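Local coordinates for protein ANGPTL4 C-terminal chain (Homo sapiens, PDB 6U1U) that mediates, as the full-length protein, inactivation of lipoprotein lipase and so regulates triglyceride clearance, and is represented here by its C-terminal fibrinogen-like domain, at residues Pro56-Ala59 and Tyr60-Gly63; Glu76-His79 and Ser80-Asp84; Thr198-Gly201 and Arg202-Leu206. All coordinates share one frame; numbering follows the deposited sequence.

Contact 1 of 3, residues Pro56-Ala59 and Tyr60-Gly63; sequences PWEA and YKAG
Lys-61 runs its straight methylene chain alongside Glu-58, one turn earlier in the same helix, the two side chains pointing the same way. The lysine starts with CG anti to the backbone N (chi1 178°) and stays extended, whereas the glutamate bends at chi2 (-58°), which brings Glu-58 OE1 to 4.0 Å from Lys-61 CD. The charged ends remain apart, Glu-58 OE1 lying 4.7 Å from Lys-61 NZ. A water bridges them, donating to Glu-58 OE1 at 2.6 Å and accepting from Lys-61 NZ at 3.0 Å; a second water joins Glu-58 OE2 to the same ammonium, weakly on the lysine side. The direct salt-bridge partner of Lys-61 NZ is Glu-112, whose other carboxylate oxygen is bonded to Trp-57 NE1, so one outside residue ties together two side chains a turn apart. Glu-58 OE2 lies in plane at the edge of the Trp-57 indole.

Tyr-60 turns its ring edge to Pro-56 O, with CD2 of Tyr-60 3.7 Å from that oxygen, and its phenol OH bonds to Phe-53 O. The same Pro-56 O accepts Tyr-60 N at 3.2 Å, in the carbonyl plane. Lys-61 N to Trp-57 O (2.8 Å) and Ala-62 N to Glu-58 O continue the i to i+4 series. It closes with Gly-63 N on Ala-59 O, at Gly-63's positive phi (102°), where a CB would press on the preceding carbonyl oxygen. Proline at the N-cap and glycine just past the last turn thus bound a short alpha-helix, 57-62, of the fibrinogen C-terminal domain.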
ATOM      1  N   PRO A  56      -5.797 -13.136   4.929  1.00 22.17           N
ATOM      2  CA  PRO A  56      -6.147 -13.652   3.630  1.00 23.22           C
ATOM      3  C   PRO A  56      -6.765 -12.595   2.712  1.00 20.87           C
ATOM      4  O   PRO A  56      -7.002 -11.528   3.115  1.00 20.89           O
ATOM      5  CB  PRO A  56      -7.165 -14.767   3.898  1.00 24.19           C
ATOM      6  CG  PRO A  56      -7.499 -14.657   5.356  1.00 25.52           C
ATOM      7  CD  PRO A  56      -6.817 -13.430   5.907  1.00 25.76           C
ATOM      8  N   TRP A  57      -7.048 -13.027   1.495  1.00 20.90           N
ATOM      9  CA  TRP A  57      -7.567 -12.147   0.428  1.00 20.08           C
ATOM     10  C   TRP A  57      -8.776 -11.333   0.887  1.00 20.34           C
ATOM     11  O   TRP A  57      -8.787 -10.157   0.682  1.00 19.73           O
ATOM     12  CB  TRP A  57      -7.939 -12.987  -0.786  1.00 19.79           C
ATOM     13  CG  TRP A  57      -8.388 -12.149  -1.933  1.00 20.53           C
ATOM     14  CD1 TRP A  57      -9.660 -11.842  -2.292  1.00 22.54           C
ATOM     15  CD2 TRP A  57      -7.539 -11.455  -2.852  1.00 21.70           C
ATOM     16  NE1 TRP A  57      -9.657 -11.014  -3.374  1.00 23.01           N
ATOM     17  CE2 TRP A  57      -8.370 -10.763  -3.744  1.00 21.47           C
ATOM     18  CE3 TRP A  57      -6.163 -11.360  -3.006  1.00 20.91           C
ATOM     19  CZ2 TRP A  57      -7.856  -9.995  -4.780  1.00 22.96           C
ATOM     20  CZ3 TRP A  57      -5.658 -10.614  -4.032  1.00 19.49           C
ATOM     21  CH2 TRP A  57      -6.494  -9.940  -4.905  1.00 21.11           C
ATOM     22  N   GLU A  58      -9.751 -11.990   1.490  1.00 19.86           N
ATOM     23  CA  GLU A  58     -10.967 -11.233   1.780  1.00 22.87           C
ATOM     24  C   GLU A  58     -10.714 -10.109   2.764  1.00 20.06           C
ATOM     25  O   GLU A  58     -11.395  -9.076   2.719  1.00 20.88           O
ATOM     26  CB  GLU A  58     -12.052 -12.166   2.328  1.00 25.59           C
ATOM     27  CG  GLU A  58     -12.683 -13.067   1.241  1.00 32.39           C
ATOM     28  CD  GLU A  58     -13.319 -12.272   0.093  1.00 34.73           C
ATOM     29  OE1 GLU A  58     -14.058 -11.302   0.374  1.00 35.25           O
ATOM     30  OE2 GLU A  58     -13.060 -12.605  -1.088  1.00 38.00           O
ATOM     31  N   ALA A  59      -9.761 -10.293   3.681  1.00 19.91           N
ATOM     32  CA  ALA A  59      -9.456  -9.229   4.622  1.00 22.38           C
ATOM     33  C   ALA A  59      -8.730  -8.089   3.926  1.00 19.03           C
ATOM     34  O   ALA A  59      -8.935  -6.918   4.256  1.00 17.47           O
ATOM     35  CB  ALA A  59      -8.594  -9.747   5.764  1.00 23.04           C
ATOM     36  N   TYR A  60      -7.833  -8.417   2.983  1.00 17.81           N
ATOM     37  CA  TYR A  60      -7.158  -7.334   2.269  1.00 17.60           C
ATOM     38  C   TYR A  60      -8.120  -6.630   1.329  1.00 19.09           C
ATOM     39  O   TYR A  60      -7.930  -5.451   1.008  1.00 18.13           O
ATOM     40  CB  TYR A  60      -5.932  -7.879   1.495  1.00 18.16           C
ATOM     41  CG  TYR A  60      -4.718  -7.837   2.395  1.00 18.07           C
ATOM     42  CD1 TYR A  60      -3.976  -6.644   2.535  1.00 17.45           C
ATOM     43  CD2 TYR A  60      -4.354  -8.931   3.152  1.00 19.11           C
ATOM     44  CE1 TYR A  60      -2.899  -6.558   3.407  1.00 18.68           C
ATOM     45  CE2 TYR A  60      -3.254  -8.846   4.023  1.00 18.37           C
ATOM     46  CZ  TYR A  60      -2.536  -7.656   4.137  1.00 18.44           C
ATOM     47  OH  TYR A  60      -1.451  -7.567   5.018  1.00 17.16           O
ATOM     48  N   LYS A  61      -9.145  -7.348   0.876  1.00 18.62           N
ATOM     49  CA  LYS A  61     -10.169  -6.739   0.023  1.00 18.43           C
ATOM     50  C   LYS A  61     -11.047  -5.781   0.823  1.00 18.31           C
ATOM     51  O   LYS A  61     -11.346  -4.659   0.372  1.00 19.46           O
ATOM     52  CB  LYS A  61     -11.043  -7.833  -0.601  1.00 19.09           C
ATOM     53  CG  LYS A  61     -12.144  -7.233  -1.456  1.00 20.28           C
ATOM     54  CD  LYS A  61     -13.104  -8.315  -2.031  1.00 23.53           C
ATOM     55  CE  LYS A  61     -14.259  -7.678  -2.816  1.00 29.13           C
ATOM     56  NZ  LYS A  61     -15.258  -8.725  -3.322  1.00 27.99           N
ATOM     57  N   ALA A  62     -11.507  -6.227   2.012  1.00 19.01           N
ATOM     58  CA  ALA A  62     -12.466  -5.451   2.797  1.00 20.50           C
ATOM     59  C   ALA A  62     -11.813  -4.399   3.685  1.00 19.67           C
ATOM     60  O   ALA A  62     -12.460  -3.398   4.026  1.00 22.51           O
ATOM     61  CB  ALA A  62     -13.269  -6.386   3.707  1.00 21.55           C
ATOM     62  N   GLY A  63     -10.572  -4.623   4.097  1.00 18.06           N
ATOM     63  CA  GLY A  63      -9.909  -3.747   5.048  1.00 17.05           C
ATOM     64  C   GLY A  63      -9.906  -4.349   6.451  1.00 18.48           C
ATOM     65  O   GLY A  63     -10.737  -5.204   6.801  1.00 20.32           O
TER
HETATM   66  O   HOH W   1     -13.953 -11.852  -3.489  1.00 37.53           O
HETATM   67  O   HOH W   2     -16.136 -10.622  -1.101  1.00 39.97           O

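Contact 2 of 3, residues Glu76-His79 and Ser80-Asp84; sequences EKVH and SITGD
Glu-76 gives its carbonyl O to Ser-80 N at 2.9 Å, the first i to i+4 bond of this stretch, while its carboxylate is bonded through OE2 to the hydroxyl of Tyr-116.

Lys-77 follows with a carbonyl that is gripped twice. Ser-80 OG donates to Lys-77 O at 2.7 Å and Ile-81 N reaches the same oxygen at 3.2 Å, both from one face of the carbonyl plane. The serine can do this because its OG sits between its own backbone N and carbonyl carbon (chi1 76°), folded back against the preceding turn; the bond satisfies the hydroxyl within the helix itself.

Val-78 O receives Thr-82 N at 2.9 Å in a nearly straight bond (162° at the hydrogen), with a weaker second approach from Ile-81 N. This buried side of helix 75-82 is the one laid on the main antiparallel sheet of the fibrinogen C-terminal domain: Val-78 and Thr-82 both touch Leu-109 of strand 100-109, Thr-82 also meets Ile-213 of strand 208-215, and Ile-81 packs on Phe-28 of strand 28-35 and on Pro-215 of strand 208-215.

His-79 holds its CG anti to the backbone N (chi1 179°), beside the carbonyl carbon, which carries the imidazole forward to the helix end. There Gly-83 CA stands 4.2 Å above one face of the His-79 ring, toward its rim, and the side chains of His-79 and Thr-82 cross at about a right angle. Gly-83 N still bonds to His-79 O at 2.8 Å, although Gly-83 is the first residue to leave helical angles, with positive phi, and Thr-82 OG1 donates to Gly-83 O at 3.0 Å. Asp-84 OD1 lies near the plane of the imidazole at its edge, 4.4 Å from His-79 NE2, too far for direct contact.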
ATOM      1  N   GLU A  76     -11.013  -2.852  -2.045  1.00 17.71           N
ATOM      2  CA  GLU A  76     -12.240  -2.450  -2.737  1.00 18.72           C
ATOM      3  C   GLU A  76     -12.555  -0.990  -2.429  1.00 19.16           C
ATOM      4  O   GLU A  76     -12.974  -0.232  -3.310  1.00 18.37           O
ATOM      5  CB  GLU A  76     -13.398  -3.375  -2.356  1.00 21.10           C
ATOM      6  CG  GLU A  76     -14.715  -3.016  -3.092  1.00 22.62           C
ATOM      7  CD  GLU A  76     -14.655  -3.080  -4.634  1.00 32.01           C
ATOM      8  OE1 GLU A  76     -15.548  -2.457  -5.255  1.00 30.99           O
ATOM      9  OE2 GLU A  76     -13.746  -3.715  -5.244  1.00 29.64           O
ATOM     10  N   LYS A  77     -12.309  -0.573  -1.188  1.00 17.23           N
ATOM     11  CA  LYS A  77     -12.509   0.839  -0.848  1.00 17.41           C
ATOM     12  C   LYS A  77     -11.527   1.723  -1.596  1.00 17.93           C
ATOM     13  O   LYS A  77     -11.902   2.782  -2.100  1.00 18.11           O
ATOM     14  CB  LYS A  77     -12.364   1.041   0.657  1.00 17.35           C
ATOM     15  CG  LYS A  77     -13.626   0.597   1.435  1.00 18.53           C
ATOM     16  CD  LYS A  77     -13.355   0.616   2.983  1.00 17.64           C
ATOM     17  CE  LYS A  77     -14.558   0.004   3.724  1.00 21.44           C
ATOM     18  NZ  LYS A  77     -14.504  -1.487   3.713  1.00 21.87           N
ATOM     19  N   VAL A  78     -10.263   1.313  -1.682  1.00 16.78           N
ATOM     20  CA  VAL A  78      -9.298   2.135  -2.416  1.00 16.35           C
ATOM     21  C   VAL A  78      -9.688   2.249  -3.889  1.00 17.98           C
ATOM     22  O   VAL A  78      -9.646   3.333  -4.471  1.00 17.53           O
ATOM     23  CB  VAL A  78      -7.878   1.564  -2.259  1.00 16.13           C
ATOM     24  CG1 VAL A  78      -6.871   2.417  -3.073  1.00 19.14           C
ATOM     25  CG2 VAL A  78      -7.514   1.617  -0.799  1.00 16.72           C
ATOM     26  N   HIS A  79     -10.071   1.136  -4.514  1.00 17.31           N
ATOM     27  CA  HIS A  79     -10.452   1.220  -5.912  1.00 18.06           C
ATOM     28  C   HIS A  79     -11.741   2.015  -6.091  1.00 19.55           C
ATOM     29  O   HIS A  79     -11.923   2.655  -7.128  1.00 19.28           O
ATOM     30  CB  HIS A  79     -10.601  -0.188  -6.519  1.00 18.15           C
ATOM     31  CG  HIS A  79     -11.017  -0.145  -7.955  1.00 22.43           C
ATOM     32  ND1 HIS A  79     -12.324  -0.334  -8.354  1.00 24.59           N
ATOM     33  CD2 HIS A  79     -10.316   0.164  -9.072  1.00 22.12           C
ATOM     34  CE1 HIS A  79     -12.400  -0.180  -9.668  1.00 27.65           C
ATOM     35  NE2 HIS A  79     -11.198   0.124 -10.124  1.00 26.27           N
ATOM     36  N   SER A  80     -12.639   2.019  -5.103  1.00 19.86           N
ATOM     37  CA  SER A  80     -13.822   2.865  -5.274  1.00 21.03           C
ATOM     38  C   SER A  80     -13.438   4.336  -5.299  1.00 19.87           C
ATOM     39  O   SER A  80     -14.093   5.146  -5.985  1.00 22.05           O
ATOM     40  CB  SER A  80     -14.861   2.584  -4.178  1.00 20.20           C
ATOM     41  OG  SER A  80     -14.487   3.153  -2.949  1.00 25.03           O
ATOM     42  N   ILE A  81     -12.366   4.683  -4.605  1.00 18.44           N
ATOM     43  CA  ILE A  81     -11.880   6.059  -4.595  1.00 18.75           C
ATOM     44  C   ILE A  81     -11.147   6.389  -5.889  1.00 19.91           C
ATOM     45  O   ILE A  81     -11.366   7.452  -6.478  1.00 22.64           O
ATOM     46  CB  ILE A  81     -10.989   6.293  -3.358  1.00 17.70           C
ATOM     47  CG1 ILE A  81     -11.829   6.240  -2.089  1.00 20.01           C
ATOM     48  CG2 ILE A  81     -10.222   7.633  -3.464  1.00 21.36           C
ATOM     49  CD1 ILE A  81     -10.955   6.126  -0.794  1.00 21.04           C
ATOM     50  N   THR A  82     -10.251   5.501  -6.353  1.00 20.06           N
ATOM     51  CA  THR A  82      -9.494   5.808  -7.563  1.00 18.83           C
ATOM     52  C   THR A  82     -10.326   5.691  -8.829  1.00 21.32           C
ATOM     53  O   THR A  82     -10.062   6.425  -9.799  1.00 24.51           O
ATOM     54  CB  THR A  82      -8.267   4.878  -7.721  1.00 19.61           C
ATOM     55  OG1 THR A  82      -8.711   3.511  -7.904  1.00 20.26           O
ATOM     56  CG2 THR A  82      -7.344   4.982  -6.506  1.00 22.15           C
ATOM     57  N   GLY A  83     -11.292   4.774  -8.861  1.00 22.75           N
ATOM     58  CA  GLY A  83     -11.865   4.367 -10.142  1.00 24.34           C
ATOM     59  C   GLY A  83     -10.764   4.023 -11.121  1.00 26.31           C
ATOM     60  O   GLY A  83      -9.748   3.418 -10.760  1.00 25.34           O
ATOM     61  N   ASP A  84     -10.956   4.427 -12.378  1.00 26.01           N
ATOM     62  CA  ASP A  84      -9.947   4.310 -13.423  1.00 30.40           C
ATOM     63  C   ASP A  84      -9.029   5.517 -13.525  1.00 29.52           C
ATOM     64  O   ASP A  84      -8.314   5.643 -14.522  1.00 30.15           O
ATOM     65  CB  ASP A  84     -10.621   4.133 -14.794  1.00 33.15           C
ATOM     66  CG  ASP A  84     -11.360   2.828 -14.926  1.00 45.26           C
ATOM     67  OD1 ASP A  84     -11.019   1.858 -14.208  1.00 47.37           O
ATOM     68  OD2 ASP A  84     -12.299   2.775 -15.758  1.00 54.28           O
TER

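Contact 3 of 3, residues Thr198-Gly201 and Arg202-Leu206; sequences TWRG and RYYPL
Gly-201, Arg-200 and Tyr-204 meet where a weakly bonded helical turn runs into a type I beta turn, Gly-201 to Tyr-204, on the surface of the fibrinogen-like domain. The closing bond, Tyr-204 N to Gly-201 O, is straight (168°) but long and weak at 3.5 Å. Gly-201 itself takes backbone angles at which a CB would jam against the carbonyl O of Arg-200.

Arg-200 and Tyr-204 lie side by side, pointing the same way. The tyrosine's CG is anti to its own N (chi1 -172°), which lays the ring face against the arginine's aliphatic part: Arg-200 CB is 3.5 Å from Tyr-204 CG, and Arg-200 CG makes a CH-pi contact over the ring face, 4.2 Å from the Tyr-204 centroid and 18° off the normal. Close by, Tyr-204 CB touches Arg-200 O at 3.3 Å. Arg-200 CG also lies over a face of the Trp-199 indole. The guanidinium beyond has NE salt-bridged to Asp-95 and Trp-199 CE2 over the centre of one face, while its plane stands 80° from the Tyr-204 ring. Tyr-204 OH is hydrogen-bonded to Trp-96 N. With an alanine here, the CH-pi support would be gone, Trp-96 N would probably be left without this acceptor, and the Arg-200 methylenes would probably be freer to shift.

Leu-206 completes the loop by placing CD2 at the edge of the Trp-199 indole, 3.8 Å from Trp-199 CZ3, with both side chains touching Leu-93. A water donates to Gly-201 O at 2.9 Å and to Tyr-204 O at 2.8 Å, bridging the two carbonyls.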
ATOM      1  N   THR A 198      15.288  -0.644  -1.793  1.00 27.76           N
ATOM      2  CA  THR A 198      16.162   0.427  -2.281  1.00 29.68           C
ATOM      3  C   THR A 198      16.399   1.561  -1.292  1.00 33.62           C
ATOM      4  O   THR A 198      17.245   2.418  -1.570  1.00 34.15           O
ATOM      5  CB  THR A 198      15.607   1.015  -3.582  1.00 30.59           C
ATOM      6  OG1 THR A 198      14.255   1.443  -3.380  1.00 32.18           O
ATOM      7  CG2 THR A 198      15.629  -0.011  -4.674  1.00 30.24           C
ATOM      8  N   TRP A 199      15.709   1.610  -0.151  1.00 27.88           N
ATOM      9  CA  TRP A 199      16.064   2.598   0.870  1.00 27.22           C
ATOM     10  C   TRP A 199      17.035   1.988   1.884  1.00 34.00           C
ATOM     11  O   TRP A 199      18.232   2.283   1.857  1.00 34.54           O
ATOM     12  CB  TRP A 199      14.813   3.184   1.532  1.00 28.50           C
ATOM     13  CG  TRP A 199      15.142   4.362   2.413  1.00 27.96           C
ATOM     14  CD1 TRP A 199      16.035   5.365   2.133  1.00 30.20           C
ATOM     15  CD2 TRP A 199      14.593   4.659   3.706  1.00 25.73           C
ATOM     16  NE1 TRP A 199      16.086   6.258   3.181  1.00 29.54           N
ATOM     17  CE2 TRP A 199      15.214   5.848   4.158  1.00 26.49           C
ATOM     18  CE3 TRP A 199      13.659   4.026   4.539  1.00 25.24           C
ATOM     19  CZ2 TRP A 199      14.898   6.435   5.378  1.00 29.58           C
ATOM     20  CZ3 TRP A 199      13.353   4.619   5.778  1.00 24.77           C
ATOM     21  CH2 TRP A 199      13.977   5.802   6.183  1.00 26.58           C
ATOM     22  N   ARG A 200      16.556   1.111   2.762  1.00 30.55           N
ATOM     23  CA  ARG A 200      17.412   0.609   3.830  1.00 31.25           C
ATOM     24  C   ARG A 200      17.889  -0.817   3.626  1.00 30.45           C
ATOM     25  O   ARG A 200      18.619  -1.335   4.485  1.00 32.40           O
ATOM     26  CB  ARG A 200      16.707   0.725   5.184  1.00 29.35           C
ATOM     27  CG  ARG A 200      16.597   2.157   5.691  1.00 28.95           C
ATOM     28  CD  ARG A 200      17.951   2.804   5.836  1.00 35.20           C
ATOM     29  NE  ARG A 200      17.874   4.153   6.391  1.00 34.67           N
ATOM     30  CZ  ARG A 200      18.409   5.226   5.807  1.00 37.93           C
ATOM     31  NH1 ARG A 200      19.057   5.105   4.654  1.00 40.52           N
ATOM     32  NH2 ARG A 200      18.296   6.420   6.374  1.00 38.06           N
ATOM     33  N   GLY A 201      17.489  -1.473   2.551  1.00 29.60           N
ATOM     34  CA  GLY A 201      17.952  -2.811   2.263  1.00 28.20           C
ATOM     35  C   GLY A 201      16.826  -3.839   2.359  1.00 30.09           C
ATOM     36  O   GLY A 201      15.779  -3.616   2.977  1.00 27.76           O
ATOM     37  N   ARG A 202      17.082  -5.006   1.757  1.00 27.78           N
ATOM     38  CA  ARG A 202      16.094  -6.085   1.717  1.00 28.79           C
ATOM     39  C   ARG A 202      15.692  -6.544   3.115  1.00 31.02           C
ATOM     40  O   ARG A 202      14.544  -6.918   3.344  1.00 29.08           O
ATOM     41  CB  ARG A 202      16.645  -7.263   0.904  1.00 29.26           C
ATOM     42  CG  ARG A 202      15.855  -8.581   0.993  1.00 30.76           C
ATOM     43  CD  ARG A 202      14.493  -8.454   0.341  1.00 27.61           C
ATOM     44  NE  ARG A 202      13.661  -9.654   0.441  1.00 25.63           N
ATOM     45  CZ  ARG A 202      12.882  -9.921   1.482  1.00 27.45           C
ATOM     46  NH1 ARG A 202      12.877  -9.109   2.539  1.00 26.91           N
ATOM     47  NH2 ARG A 202      12.137 -11.016   1.492  1.00 28.51           N
ATOM     48  N   TYR A 203      16.613  -6.547   4.073  1.00 29.72           N
ATOM     49  CA  TYR A 203      16.252  -7.125   5.358  1.00 30.79           C
ATOM     50  C   TYR A 203      16.282  -6.119   6.491  1.00 34.40           C
ATOM     51  O   TYR A 203      16.417  -6.509   7.656  1.00 36.45           O
ATOM     52  CB  TYR A 203      17.164  -8.297   5.687  1.00 37.88           C
ATOM     53  CG  TYR A 203      17.255  -9.374   4.619  1.00 37.81           C
ATOM     54  CD1 TYR A 203      18.072  -9.209   3.492  1.00 40.77           C
ATOM     55  CD2 TYR A 203      16.560 -10.553   4.743  1.00 37.54           C
ATOM     56  CE1 TYR A 203      18.202 -10.205   2.553  1.00 40.94           C
ATOM     57  CE2 TYR A 203      16.654 -11.531   3.788  1.00 39.40           C
ATOM     58  CZ  TYR A 203      17.473 -11.359   2.699  1.00 37.90           C
ATOM     59  OH  TYR A 203      17.563 -12.341   1.749  1.00 37.16           O
ATOM     60  N   TYR A 204      16.155  -4.841   6.185  1.00 29.35           N
ATOM     61  CA  TYR A 204      15.992  -3.852   7.237  1.00 30.47           C
ATOM     62  C   TYR A 204      14.515  -3.776   7.628  1.00 28.70           C
ATOM     63  O   TYR A 204      13.681  -3.459   6.772  1.00 27.25           O
ATOM     64  CB  TYR A 204      16.479  -2.486   6.763  1.00 27.63           C
ATOM     65  CG  TYR A 204      16.497  -1.472   7.880  1.00 28.75           C
ATOM     66  CD1 TYR A 204      17.644  -1.274   8.651  1.00 33.94           C
ATOM     67  CD2 TYR A 204      15.368  -0.718   8.191  1.00 25.12           C
ATOM     68  CE1 TYR A 204      17.654  -0.365   9.681  1.00 35.37           C
ATOM     69  CE2 TYR A 204      15.371   0.191   9.216  1.00 26.04           C
ATOM     70  CZ  TYR A 204      16.513   0.365   9.970  1.00 31.72           C
ATOM     71  OH  TYR A 204      16.495   1.286  10.994  1.00 32.60           O
ATOM     72  N   PRO A 205      14.148  -4.029   8.888  1.00 28.48           N
ATOM     73  CA  PRO A 205      12.730  -3.930   9.294  1.00 26.77           C
ATOM     74  C   PRO A 205      12.368  -2.486   9.618  1.00 26.12           C
ATOM     75  O   PRO A 205      12.906  -1.885  10.550  1.00 28.48           O
ATOM     76  CB  PRO A 205      12.653  -4.828  10.537  1.00 25.59           C
ATOM     77  CG  PRO A 205      14.003  -4.657  11.180  1.00 34.64           C
ATOM     78  CD  PRO A 205      15.006  -4.455  10.007  1.00 32.01           C
ATOM     79  N   LEU A 206      11.422  -1.930   8.866  1.00 22.26           N
ATOM     80  CA  LEU A 206      11.093  -0.524   9.042  1.00 22.59           C
ATOM     81  C   LEU A 206      10.299  -0.291  10.319  1.00 26.08           C
ATOM     82  O   LEU A 206       9.585  -1.172  10.815  1.00 26.32           O
ATOM     83  CB  LEU A 206      10.304  -0.014   7.839  1.00 21.38           C
ATOM     84  CG  LEU A 206      11.154  -0.021   6.567  1.00 22.69           C
ATOM     85  CD1 LEU A 206      10.303   0.094   5.322  1.00 21.98           C
ATOM     86  CD2 LEU A 206      12.176   1.147   6.616  1.00 23.88           C
TER
HETATM   87  O   HOH W   3      13.824  -2.032   4.375  1.00 23.98           O

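Contacts 1 and 2 are neighbours, their centres 14 Å apart, and join through two polar links between successive helices: Lys-77 NZ lies 2.8 Å from Ala-62 O, and Glu-76 N lies 3.0 Å from Lys-61 O, both probable hydrogen bonds. Contact 3 stands apart, its centre 26 Å from contact 1 and 29 Å from contact 2, with contacts 2 and 3 on opposite sides of the chain's centre. Of the three, contact 3 comes nearest the bound palmitic acid: the side chain of Arg-202 is about 8 Å from the lipid, against about 12 Å for Tyr-60 and about 11 Å for Val-78, so none of these side chains touches it.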